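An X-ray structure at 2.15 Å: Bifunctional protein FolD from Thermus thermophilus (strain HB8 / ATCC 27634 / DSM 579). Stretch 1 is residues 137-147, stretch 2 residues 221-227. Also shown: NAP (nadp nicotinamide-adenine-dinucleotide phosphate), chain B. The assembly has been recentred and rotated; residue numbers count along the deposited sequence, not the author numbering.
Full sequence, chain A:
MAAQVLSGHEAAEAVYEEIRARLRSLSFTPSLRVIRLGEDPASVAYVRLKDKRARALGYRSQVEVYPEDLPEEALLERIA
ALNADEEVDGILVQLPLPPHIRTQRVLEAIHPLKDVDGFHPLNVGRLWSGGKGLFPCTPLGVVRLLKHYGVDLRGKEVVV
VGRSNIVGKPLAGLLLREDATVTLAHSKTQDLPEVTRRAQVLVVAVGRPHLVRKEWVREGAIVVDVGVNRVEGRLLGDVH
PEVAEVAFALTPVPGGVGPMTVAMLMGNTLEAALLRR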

ATOM      1  N   CYS A 137     -14.295   1.452  -1.205  1.00 42.89           N
ATOM      2  CA  CYS A 137     -15.325   2.142  -1.981  1.00 42.57           C
ATOM      3  C   CYS A 137     -15.137   3.651  -1.987  1.00 39.95           C
ATOM      4  O   CYS A 137     -15.364   4.294  -3.014  1.00 39.45           O
ATOM      5  N   THR A 138     -14.784   4.247  -0.849  1.00 40.26           N
ATOM      6  CA  THR A 138     -14.583   5.695  -0.867  1.00 39.33           C
ATOM      7  C   THR A 138     -13.417   6.079  -1.758  1.00 38.58           C
ATOM      8  O   THR A 138     -13.585   6.974  -2.602  1.00 41.25           O
ATOM      9  N   PRO A 139     -12.241   5.450  -1.664  1.00 39.18           N
ATOM     10  CA  PRO A 139     -11.175   5.810  -2.614  1.00 40.32           C
ATOM     11  C   PRO A 139     -11.595   5.640  -4.064  1.00 40.74           C
ATOM     12  O   PRO A 139     -11.342   6.530  -4.889  1.00 40.67           O
ATOM     13  N   LEU A 140     -12.208   4.504  -4.409  1.00 40.79           N
ATOM     14  CA  LEU A 140     -12.719   4.332  -5.765  1.00 39.33           C
ATOM     15  C   LEU A 140     -13.632   5.484  -6.137  1.00 40.36           C
ATOM     16  O   LEU A 140     -13.572   6.003  -7.255  1.00 40.05           O
ATOM     17  N   GLY A 141     -14.468   5.914  -5.192  1.00 38.63           N
ATOM     18  CA  GLY A 141     -15.419   6.965  -5.494  1.00 42.06           C
ATOM     19  C   GLY A 141     -14.738   8.303  -5.688  1.00 41.84           C
ATOM     20  O   GLY A 141     -15.159   9.113  -6.517  1.00 40.26           O
ATOM     21  N   VAL A 142     -13.665   8.548  -4.934  1.00 42.19           N
ATOM     22  CA  VAL A 142     -12.925   9.795  -5.086  1.00 38.48           C
ATOM     23  C   VAL A 142     -12.226   9.837  -6.438  1.00 39.52           C
ATOM     24  O   VAL A 142     -12.324  10.822  -7.174  1.00 42.27           O
ATOM     25  N   VAL A 143     -11.538   8.756  -6.807  1.00 41.42           N
ATOM     26  CA  VAL A 143     -10.884   8.710  -8.116  1.00 42.37           C
ATOM     27  C   VAL A 143     -11.917   8.885  -9.230  1.00 43.96           C
ATOM     28  O   VAL A 143     -11.769   9.738 -10.116  1.00 40.60           O
ATOM     29  N   ARG A 144     -12.998   8.094  -9.187  1.00 43.34           N
ATOM     30  CA  ARG A 144     -14.013   8.178 -10.235  1.00 42.02           C
ATOM     31  C   ARG A 144     -14.623   9.569 -10.308  1.00 40.95           C
ATOM     32  O   ARG A 144     -14.817  10.114 -11.404  1.00 40.88           O
ATOM     33  N   LEU A 145     -14.906  10.175  -9.152  1.00 42.41           N
ATOM     34  CA  LEU A 145     -15.458  11.525  -9.150  1.00 42.08           C
ATOM     35  C   LEU A 145     -14.530  12.501  -9.866  1.00 46.16           C
ATOM     36  O   LEU A 145     -14.984  13.299 -10.700  1.00 46.62           O
ATOM     37  N   LEU A 146     -13.222  12.458  -9.554  1.00 43.10           N
ATOM     38  CA  LEU A 146     -12.289  13.384 -10.197  1.00 42.66           C
ATOM     39  C   LEU A 146     -12.233  13.155 -11.703  1.00 42.03           C
ATOM     40  O   LEU A 146     -12.216  14.114 -12.487  1.00 41.09           O
ATOM     41  N   LYS A 147     -12.191  11.893 -12.126  1.00 42.37           N
ATOM     42  CA  LYS A 147     -12.168  11.620 -13.557  1.00 43.27           C
ATOM     43  C   LYS A 147     -13.487  11.997 -14.214  1.00 45.43           C
ATOM     44  O   LYS A 147     -13.498  12.424 -15.373  1.00 46.89           O
ATOM     45  N   ALA A 221      -7.059  25.096  -6.653  1.00 40.62           N
ATOM     46  CA  ALA A 221      -6.964  23.680  -6.331  1.00 42.63           C
ATOM     47  C   ALA A 221      -8.319  23.005  -6.481  1.00 43.74           C
ATOM     48  O   ALA A 221      -9.370  23.639  -6.347  1.00 44.45           O
ATOM     49  N   ILE A 222      -8.284  21.708  -6.784  1.00 43.05           N
ATOM     50  CA  ILE A 222      -9.466  20.846  -6.719  1.00 41.85           C
ATOM     51  C   ILE A 222      -9.487  20.219  -5.332  1.00 40.91           C
ATOM     52  O   ILE A 222      -8.558  19.489  -4.965  1.00 43.06           O
ATOM     53  N   VAL A 223     -10.529  20.499  -4.553  1.00 41.09           N
ATOM     54  CA  VAL A 223     -10.603  20.080  -3.156  1.00 37.76           C
ATOM     55  C   VAL A 223     -11.723  19.053  -3.003  1.00 42.86           C
ATOM     56  O   VAL A 223     -12.887  19.334  -3.325  1.00 44.69           O
ATOM     57  N   VAL A 224     -11.370  17.873  -2.489  1.00 41.04           N
ATOM     58  CA  VAL A 224     -12.294  16.761  -2.262  1.00 39.85           C
ATOM     59  C   VAL A 224     -12.405  16.540  -0.756  1.00 38.79           C
ATOM     60  O   VAL A 224     -11.403  16.265  -0.091  1.00 43.07           O
ATOM     61  N   ASP A 225     -13.617  16.659  -0.217  1.00 40.51           N
ATOM     62  CA  ASP A 225     -13.859  16.676   1.223  1.00 39.76           C
ATOM     63  C   ASP A 225     -14.562  15.387   1.633  1.00 43.62           C
ATOM     64  O   ASP A 225     -15.772  15.244   1.449  1.00 45.08           O
ATOM     65  N   VAL A 226     -13.812  14.462   2.232  1.00 43.17           N
ATOM     66  CA  VAL A 226     -14.365  13.166   2.632  1.00 42.21           C
ATOM     67  C   VAL A 226     -15.001  13.210   4.016  1.00 42.53           C
ATOM     68  O   VAL A 226     -15.736  12.281   4.382  1.00 43.78           O
ATOM     69  N   GLY A 227     -14.781  14.274   4.785  1.00 42.76           N
ATOM     70  CA  GLY A 227     -15.263  14.289   6.154  1.00 43.83           C
ATOM     71  C   GLY A 227     -16.779  14.294   6.227  1.00 52.16           C
ATOM     72  O   GLY A 227     -17.475  14.845   5.374  1.00 48.41           O
TER

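The contact between helix 137-147 and stretch 221-227 is made through carbon atoms, chiefly of apolar side chains: no hydrogen bond crosses it, and the two stretches together bury 237 Å². The axes of the helix and strand 222-225 approach to 10.5 Å and run at 151°, closer to antiparallel than to perpendicular. The register follows from this: the CA atoms of Thr 138 and Val 226 lie 8.3 Å apart and those of Val 142 and Val 224 7.5 Å apart, so rising numbers on the helix meet falling numbers on the other stretch.

The contacting residues follow a simple spacing. On the helix, Thr 138, Val 142 and Leu 146 are spaced by four, close to one turn, and the bonds Val 142 N to Thr 138 O (2.8 Å) and Leu 146 N to Val 142 O (3.0 Å) keep them on one face. On the other side, Ile 222, Val 224 and, just past the strand, Val 226 alternate with Val 223, whose CA-to-CB bond points away, and Asp 225, which is out of reach.

Apolar packing begins with Leu 146. Its CA-to-CB bond points sideways, but with chi1 m and chi2 t the end of the chain comes nearer, and CD2 lies 3.7 Å from Ile 222 CG2 and 3.7 Å from Val 224 CG2. One methyl thus touches two strand residues. Ile 222 is m at both chi1 and chi2; Val 224 is t and has the largest covered area of any residue here, 62 Å². Its other methyl, CG1, is 4.1 Å from both CG1 and CG2 of Val 142. Val 142, also t, has CG2 4.3 Å from Val 226 CG2 as well. The CA-to-CB bond of Leu 145 points toward the strand too, yet Leu 145 CD2 stays 4.8 Å from Val 224 CG2.

Thr 138 combines an apolar contact with a polar one. With chi1 m, its methyl CG2 sits 3.7 Å from CG1 of Val 226 (chi1 t), while OG1 is 3.4 Å from NAP O7N, at most a weak hydrogen bond; where the hydroxyl proton goes is open. Val 226 reaches the same ligand through its backbone: its O is 3.2 Å from NAP C2N, on the nicotinamide ring. Both members of this pair therefore border the cofactor.

One side-chain hydrogen bond is local to the second stretch. Asp 225, chi1 t, accepts it at OD1 from Gly 227 N (3.1 Å, N-H...O angle 145°); both carboxylate oxygens also have partners elsewhere in the structure.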

ATOM      1  CB  CYS A 137     -16.715   1.817  -1.438  1.00 43.14           C
ATOM      2  SG  CYS A 137     -17.145   0.101  -1.555  1.00 41.89           S
ATOM      3  CB  THR A 138     -14.412   6.231   0.555  1.00 40.84           C
ATOM      4  OG1 THR A 138     -15.570   5.895   1.322  1.00 44.19           O
ATOM      5  CG2 THR A 138     -14.236   7.749   0.531  1.00 37.35           C
ATOM      6  CB  PRO A 139     -10.020   4.860  -2.233  1.00 40.53           C
ATOM      7  CG  PRO A 139     -10.273   4.442  -0.842  1.00 39.06           C
ATOM      8  CD  PRO A 139     -11.774   4.490  -0.639  1.00 39.60           C
ATOM      9  CB  LEU A 140     -13.475   3.005  -5.892  1.00 40.27           C
ATOM     10  CG  LEU A 140     -12.625   1.733  -5.984  1.00 42.39           C
ATOM     11  CD1 LEU A 140     -13.489   0.482  -5.762  1.00 41.37           C
ATOM     12  CD2 LEU A 140     -11.880   1.654  -7.328  1.00 40.31           C
ATOM     13  CB  VAL A 142     -11.946   9.956  -3.916  1.00 37.89           C
ATOM     14  CG1 VAL A 142     -10.923  11.018  -4.213  1.00 32.04           C
ATOM     15  CG2 VAL A 142     -12.758  10.243  -2.632  1.00 35.51           C
ATOM     16  CB  VAL A 143     -10.084   7.401  -8.277  1.00 41.09           C
ATOM     17  CG1 VAL A 143      -9.526   7.298  -9.682  1.00 38.15           C
ATOM     18  CG2 VAL A 143      -8.929   7.334  -7.267  1.00 42.09           C
ATOM     19  CB  ARG A 144     -15.100   7.130 -10.005  1.00 47.25           C
ATOM     20  CG  ARG A 144     -16.329   7.318 -10.887  1.00 45.37           C
ATOM     21  CD  ARG A 144     -16.301   6.410 -12.100  1.00 45.05           C
ATOM     22  NE  ARG A 144     -17.355   6.759 -13.049  1.00 46.71           N
ATOM     23  CZ  ARG A 144     -17.982   5.886 -13.831  1.00 49.81           C
ATOM     24  NH1 ARG A 144     -17.666   4.592 -13.772  1.00 48.80           N
ATOM     25  NH2 ARG A 144     -18.934   6.308 -14.667  1.00 49.04           N
ATOM     26  CB  LEU A 145     -15.739  11.984  -7.720  1.00 41.36           C
ATOM     27  CG  LEU A 145     -16.379  13.371  -7.563  1.00 46.93           C
ATOM     28  CD1 LEU A 145     -17.315  13.374  -6.382  1.00 46.43           C
ATOM     29  CD2 LEU A 145     -15.308  14.463  -7.382  1.00 45.52           C
ATOM     30  CB  LEU A 146     -10.892  13.254  -9.592  1.00 39.07           C
ATOM     31  CG  LEU A 146     -10.745  13.686  -8.131  1.00 43.24           C
ATOM     32  CD1 LEU A 146      -9.507  13.023  -7.460  1.00 44.07           C
ATOM     33  CD2 LEU A 146     -10.665  15.194  -8.016  1.00 35.62           C
ATOM     34  CB  LYS A 147     -11.845  10.150 -13.813  1.00 39.09           C
ATOM     35  CG  LYS A 147     -10.374   9.781 -13.528  1.00 46.86           C
ATOM     36  CD  LYS A 147     -10.161   8.285 -13.582  1.00 48.68           C
ATOM     37  CE  LYS A 147      -9.231   7.877 -14.719  1.00 49.84           C
ATOM     38  NZ  LYS A 147      -8.918   6.412 -14.592  1.00 52.49           N
ATOM     39  CB  ALA A 221      -6.449  23.488  -4.908  1.00 38.98           C
ATOM     40  CB  ILE A 222      -9.424  19.761  -7.806  1.00 44.76           C
ATOM     41  CG1 ILE A 222      -9.092  20.367  -9.172  1.00 45.16           C
ATOM     42  CG2 ILE A 222     -10.710  18.924  -7.814  1.00 43.13           C
ATOM     43  CD1 ILE A 222     -10.270  20.851  -9.937  1.00 49.42           C
ATOM     44  CB  VAL A 223     -10.812  21.283  -2.224  1.00 35.66           C
ATOM     45  CG1 VAL A 223     -10.940  20.813  -0.778  1.00 38.85           C
ATOM     46  CG2 VAL A 223      -9.650  22.274  -2.375  1.00 36.21           C
ATOM     47  CB  VAL A 224     -11.818  15.489  -2.978  1.00 37.92           C
ATOM     48  CG1 VAL A 224     -12.731  14.321  -2.674  1.00 36.43           C
ATOM     49  CG2 VAL A 224     -11.729  15.743  -4.486  1.00 37.27           C
ATOM     50  CB  ASP A 225     -14.686  17.899   1.590  1.00 38.90           C
ATOM     51  CG  ASP A 225     -14.816  18.106   3.092  1.00 41.68           C
ATOM     52  OD1 ASP A 225     -14.418  17.224   3.887  1.00 41.58           O
ATOM     53  OD2 ASP A 225     -15.332  19.177   3.478  1.00 50.51           O
ATOM     54  CB  VAL A 226     -13.258  12.086   2.564  1.00 46.40           C
ATOM     55  CG1 VAL A 226     -13.813  10.684   2.772  1.00 40.23           C
ATOM     56  CG2 VAL A 226     -12.514  12.160   1.220  1.00 41.14           C
TER
HETATM   57  PA  NAP B 301      -9.533   7.817  10.822  1.00 44.48           P
HETATM   58  O1A NAP B 301     -10.635   7.809  11.809  1.00 44.70           O
HETATM   59  O2A NAP B 301      -8.748   6.564  10.883  1.00 44.23           O
HETATM   60  O5B NAP B 301      -8.596   9.105  11.059  1.00 44.99           O
HETATM   61  C5B NAP B 301      -8.380  10.004   9.995  1.00 44.84           C
HETATM   62  C4B NAP B 301      -6.916  10.418   9.913  1.00 44.43           C
HETATM   63  O4B NAP B 301      -6.816  11.827   9.870  1.00 44.88           O
HETATM   64  C3B NAP B 301      -6.093   9.944  11.098  1.00 44.25           C
HETATM   65  O3B NAP B 301      -5.348   8.810  10.719  1.00 43.59           O
HETATM   66  C2B NAP B 301      -5.202  11.119  11.476  1.00 44.36           C
HETATM   67  O2B NAP B 301      -3.834  10.867  11.234  1.00 43.74           O
HETATM   68  C1B NAP B 301      -5.677  12.263  10.585  1.00 44.86           C
HETATM   69  N9A NAP B 301      -5.986  13.454  11.399  1.00 46.34           N
HETATM   70  C8A NAP B 301      -6.968  13.557  12.351  1.00 49.08           C
HETATM   71  N7A NAP B 301      -6.930  14.804  12.873  1.00 50.16           N
HETATM   72  C5A NAP B 301      -5.944  15.500  12.267  1.00 48.30           C
HETATM   73  C6A NAP B 301      -5.487  16.804  12.421  1.00 47.70           C
HETATM   74  N6A NAP B 301      -6.057  17.613  13.309  1.00 48.94           N
HETATM   75  N1A NAP B 301      -4.436  17.254  11.647  1.00 46.16           N
HETATM   76  C2A NAP B 301      -3.851  16.409  10.728  1.00 45.29           C
HETATM   77  N3A NAP B 301      -4.311  15.115  10.580  1.00 45.11           N
HETATM   78  C4A NAP B 301      -5.339  14.664  11.340  1.00 46.01           C
HETATM   79  O3  NAP B 301     -10.122   8.065   9.344  1.00 44.41           O
HETATM   80  PN  NAP B 301     -11.520   7.660   8.657  1.00 44.63           P
HETATM   81  O1N NAP B 301     -11.954   6.359   9.215  1.00 44.40           O
HETATM   82  O2N NAP B 301     -11.387   7.834   7.194  1.00 44.09           O
HETATM   83  O5D NAP B 301     -12.499   8.806   9.221  1.00 45.68           O
HETATM   84  C5D NAP B 301     -12.260  10.155   8.889  1.00 46.16           C
HETATM   85  C4D NAP B 301     -13.564  10.855   8.529  1.00 46.83           C
HETATM   86  O4D NAP B 301     -14.000  10.473   7.235  1.00 46.21           O
HETATM   87  C3D NAP B 301     -14.667  10.483   9.508  1.00 47.89           C
HETATM   88  O3D NAP B 301     -15.211  11.650  10.077  1.00 49.65           O
HETATM   89  C2D NAP B 301     -15.717   9.783   8.677  1.00 47.80           C
HETATM   90  O2D NAP B 301     -17.001  10.244   9.024  1.00 50.29           O
HETATM   91  C1D NAP B 301     -15.384  10.186   7.253  1.00 46.82           C
HETATM   92  N1N NAP B 301     -15.721   9.101   6.313  1.00 46.03           N
HETATM   93  C2N NAP B 301     -16.624   9.344   5.319  1.00 46.49           C
HETATM   94  C3N NAP B 301     -16.964   8.341   4.421  1.00 45.49           C
HETATM   95  C7N NAP B 301     -17.872   8.653   3.270  1.00 44.74           C
HETATM   96  O7N NAP B 301     -18.300   7.606   2.431  1.00 43.54           O
HETATM   97  N7N NAP B 301     -18.248   9.914   3.069  1.00 45.11           N
HETATM   98  C4N NAP B 301     -16.378   7.087   4.533  1.00 44.67           C
HETATM   99  C5N NAP B 301     -15.460   6.852   5.548  1.00 45.05           C
HETATM  100  C6N NAP B 301     -15.137   7.872   6.437  1.00 45.50           C
HETATM  101  P2B NAP B 301      -2.970   9.896  12.189  1.00 43.59           P
HETATM  102  O1X NAP B 301      -3.253   8.455  11.835  1.00 43.67           O
HETATM  103  O2X NAP B 301      -1.505  10.186  11.966  1.00 43.72           O
HETATM  104  O3X NAP B 301      -3.330  10.143  13.635  1.00 43.90           O